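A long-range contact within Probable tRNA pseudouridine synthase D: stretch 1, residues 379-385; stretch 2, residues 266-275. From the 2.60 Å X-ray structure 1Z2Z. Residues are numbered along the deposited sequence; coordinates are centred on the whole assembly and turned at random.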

# COMPACT_ATOMS: atom_id res chain seq x y z
N MSE A 379 -11.13 -5.79 -18.83
CA MSE A 379 -11.04 -4.87 -17.71
C MSE A 379 -11.97 -5.25 -16.58
O MSE A 379 -11.92 -4.65 -15.50
CB MSE A 379 -11.37 -3.47 -18.21
CG MSE A 379 -11.14 -2.36 -17.21
SE MSE A 379 -11.74 -0.70 -17.94
CE MSE A 379 -10.12 -0.17 -18.87
N SER A 380 -12.83 -6.23 -16.82
CA SER A 380 -13.78 -6.65 -15.79
C SER A 380 -13.21 -7.79 -14.97
O SER A 380 -12.70 -8.78 -15.49
CB SER A 380 -15.12 -7.06 -16.41
OG SER A 380 -15.05 -8.31 -17.06
N SER A 381 -13.31 -7.63 -13.66
CA SER A 381 -12.82 -8.61 -12.73
C SER A 381 -14.01 -9.34 -12.13
O SER A 381 -15.14 -8.85 -12.18
CB SER A 381 -12.01 -7.93 -11.62
OG SER A 381 -11.55 -8.86 -10.65
N LYS A 382 -13.73 -10.51 -11.56
CA LYS A 382 -14.74 -11.33 -10.93
C LYS A 382 -14.72 -11.19 -9.42
O LYS A 382 -15.63 -11.65 -8.74
CB LYS A 382 -14.56 -12.80 -11.34
CG LYS A 382 -13.10 -13.30 -11.43
CD LYS A 382 -12.46 -13.62 -10.08
CE LYS A 382 -11.08 -14.26 -10.27
NZ LYS A 382 -10.35 -14.50 -8.99
N GLY A 383 -13.69 -10.54 -8.89
CA GLY A 383 -13.60 -10.34 -7.45
C GLY A 383 -12.62 -11.27 -6.76
O GLY A 383 -12.20 -12.26 -7.33
N THR A 384 -12.26 -10.93 -5.52
CA THR A 384 -11.34 -11.72 -4.73
C THR A 384 -11.73 -11.60 -3.26
O THR A 384 -12.74 -10.97 -2.95
CB THR A 384 -9.88 -11.25 -4.93
OG1 THR A 384 -9.14 -11.41 -3.71
CG2 THR A 384 -9.85 -9.79 -5.38
N ARG A 385 -10.96 -12.20 -2.36
CA ARG A 385 -11.28 -12.11 -0.94
C ARG A 385 -10.02 -11.93 -0.09
O ARG A 385 -9.43 -12.90 0.39
CB ARG A 385 -12.05 -13.37 -0.52
CG ARG A 385 -12.98 -13.18 0.67
CD ARG A 385 -14.12 -14.20 0.70
NE ARG A 385 -15.43 -13.55 0.76
CZ ARG A 385 -15.98 -13.05 1.86
NH1 ARG A 385 -17.17 -12.47 1.80
NH2 ARG A 385 -15.35 -13.16 3.02
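Stretch 2 266-275: YRMFVHGYQS

Stretch 2 is a segment of helix that lays one side along an extended, irregular segment of chain, in a modest contact made mostly by van der Waals packing around the selenomethionine Met379 and supplemented by a single weak hydrogen bond from Arg267.

The helix begins before this stretch and runs on past it, while stretch 1 has no regular helix or strand over its length. The two segments advance in the same general direction: Met379 lies nearest Arg267, with 5.4 Å between their CA atoms, Ser380 nearest Val270 at 7.3 Å from CA to CA, and Gly383 nearest Gln274 at 8.0 Å from CA to CA. The main helical residues in contact, Tyr266, Arg267, Val270 and Gln274, follow the three- and four-residue spacing that brings side chains to one side of a helix. Together the two stretches bury 467 Å².

Met379 is buried and contributes the largest share. Its chi1 and chi2 are both t, so the chain extends to lie beside the first turn of stretch 2. Its CG comes to 3.3 Å from Tyr266 O and 4.1 Å from Val270 CG2, and its CE reaches 4.2 Å from Tyr266 CD1, approaching the ring obliquely. A long, flexible, apolar side chain suits this place, since it can follow both an aromatic ring and a branched aliphatic group. Val270 points toward stretch 1, and it also meets the loop backbone, with CG2 3.4 Å from Met379 O.

Arg267 points sideways at CA-to-CB, but its long side chain brings the guanidinium to the loop. There NH2 donates the weak hydrogen bond to Ser380 O, at 3.1 Å and with an N-H...O angle of 138°. The carbonyl lies at the edge of the guanidinium, near its plane, where the N-H groups are directed. The CA-to-CB bond of Ser380 points away, so its hydrogen bond here is made by the backbone. Ser381 points toward the helix, and its small side chain fits close to Arg267, Ser381 CB to Arg267 NH2 being 3.5 Å. Its OG accepts a hydrogen bond from Gly383 N at 3.2 Å, which links Ser381 to the backbone two residues on.

Farther along, Gln274, whose CA-to-CB bond points toward stretch 1, spans the wider backbone separation there with its long side chain, in contact with Ser381, Gly383 and Thr384. Gly383 has a positive phi of 103°, and at its backbone angles a CB would be jammed against the preceding carbonyl oxygen; glycine therefore suits the local backbone irrespective of the helix.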

# COMPACT_ATOMS: atom_id res chain seq x y z
N TYR A 266 -4.70 -0.51 -16.65
CA TYR A 266 -5.74 -1.23 -17.40
C TYR A 266 -6.75 -1.86 -16.45
O TYR A 266 -7.95 -1.81 -16.69
CB TYR A 266 -5.08 -2.31 -18.26
CG TYR A 266 -6.00 -2.91 -19.30
CD1 TYR A 266 -6.67 -2.09 -20.22
CD2 TYR A 266 -6.21 -4.29 -19.36
CE1 TYR A 266 -7.53 -2.63 -21.16
CE2 TYR A 266 -7.08 -4.84 -20.30
CZ TYR A 266 -7.74 -4.01 -21.19
OH TYR A 266 -8.61 -4.55 -22.10
N ARG A 267 -6.26 -2.44 -15.36
CA ARG A 267 -7.14 -3.07 -14.40
C ARG A 267 -6.99 -2.49 -12.99
O ARG A 267 -7.68 -2.93 -12.06
CB ARG A 267 -6.89 -4.59 -14.40
CG ARG A 267 -6.89 -5.22 -15.79
CD ARG A 267 -6.89 -6.74 -15.73
NE ARG A 267 -8.22 -7.29 -15.49
CZ ARG A 267 -8.56 -8.00 -14.42
NH1 ARG A 267 -7.67 -8.26 -13.47
NH2 ARG A 267 -9.81 -8.44 -14.29
N MSE A 268 -6.11 -1.51 -12.82
CA MSE A 268 -5.91 -0.90 -11.50
C MSE A 268 -7.15 -0.11 -11.08
O MSE A 268 -7.53 -0.12 -9.91
CB MSE A 268 -4.71 0.04 -11.50
CG MSE A 268 -3.35 -0.65 -11.55
SE MSE A 268 -1.89 0.57 -11.03
CE MSE A 268 -1.20 -0.39 -9.47
N PHE A 269 -7.78 0.56 -12.03
CA PHE A 269 -8.97 1.32 -11.71
C PHE A 269 -10.00 0.44 -11.01
O PHE A 269 -10.35 0.69 -9.85
CB PHE A 269 -9.55 1.92 -12.97
CG PHE A 269 -8.55 2.68 -13.78
CD1 PHE A 269 -8.31 2.34 -15.10
CD2 PHE A 269 -7.86 3.75 -13.23
CE1 PHE A 269 -7.37 3.04 -15.86
CE2 PHE A 269 -6.93 4.46 -13.98
CZ PHE A 269 -6.69 4.10 -15.30
N VAL A 270 -10.48 -0.60 -11.70
CA VAL A 270 -11.50 -1.48 -11.12
C VAL A 270 -11.03 -2.05 -9.77
O VAL A 270 -11.81 -2.13 -8.82
CB VAL A 270 -11.88 -2.66 -12.09
CG1 VAL A 270 -12.82 -3.64 -11.39
CG2 VAL A 270 -12.59 -2.11 -13.34
N HIS A 271 -9.75 -2.43 -9.69
CA HIS A 271 -9.19 -2.98 -8.45
C HIS A 271 -9.21 -1.92 -7.35
O HIS A 271 -9.34 -2.23 -6.16
CB HIS A 271 -7.75 -3.47 -8.70
CG HIS A 271 -7.06 -3.97 -7.47
ND1 HIS A 271 -6.60 -3.12 -6.48
CD2 HIS A 271 -6.72 -5.22 -7.08
CE1 HIS A 271 -6.01 -3.83 -5.54
NE2 HIS A 271 -6.07 -5.11 -5.87
N GLY A 272 -9.09 -0.66 -7.76
CA GLY A 272 -9.14 0.42 -6.80
C GLY A 272 -10.53 0.43 -6.20
O GLY A 272 -10.69 0.20 -5.00
N TYR A 273 -11.54 0.67 -7.04
CA TYR A 273 -12.94 0.72 -6.62
C TYR A 273 -13.29 -0.45 -5.73
O TYR A 273 -14.19 -0.36 -4.90
CB TYR A 273 -13.88 0.72 -7.82
CG TYR A 273 -15.34 0.87 -7.45
CD1 TYR A 273 -15.77 1.93 -6.64
CD2 TYR A 273 -16.31 -0.02 -7.93
CE1 TYR A 273 -17.12 2.10 -6.33
CE2 TYR A 273 -17.66 0.14 -7.63
CZ TYR A 273 -18.06 1.20 -6.82
OH TYR A 273 -19.40 1.36 -6.52
N GLN A 274 -12.58 -1.55 -5.93
CA GLN A 274 -12.79 -2.75 -5.13
C GLN A 274 -12.16 -2.54 -3.78
O GLN A 274 -12.75 -2.87 -2.74
CB GLN A 274 -12.14 -3.96 -5.80
CG GLN A 274 -13.01 -4.56 -6.86
CD GLN A 274 -12.38 -5.78 -7.48
OE1 GLN A 274 -13.02 -6.46 -8.29
NE2 GLN A 274 -11.14 -6.07 -7.12
N SER A 275 -10.95 -2.01 -3.78
CA SER A 275 -10.25 -1.74 -2.54
C SER A 275 -11.08 -0.75 -1.74
O SER A 275 -11.16 -0.83 -0.52
CB SER A 275 -8.86 -1.20 -2.85
OG SER A 275 -8.12 -2.18 -3.57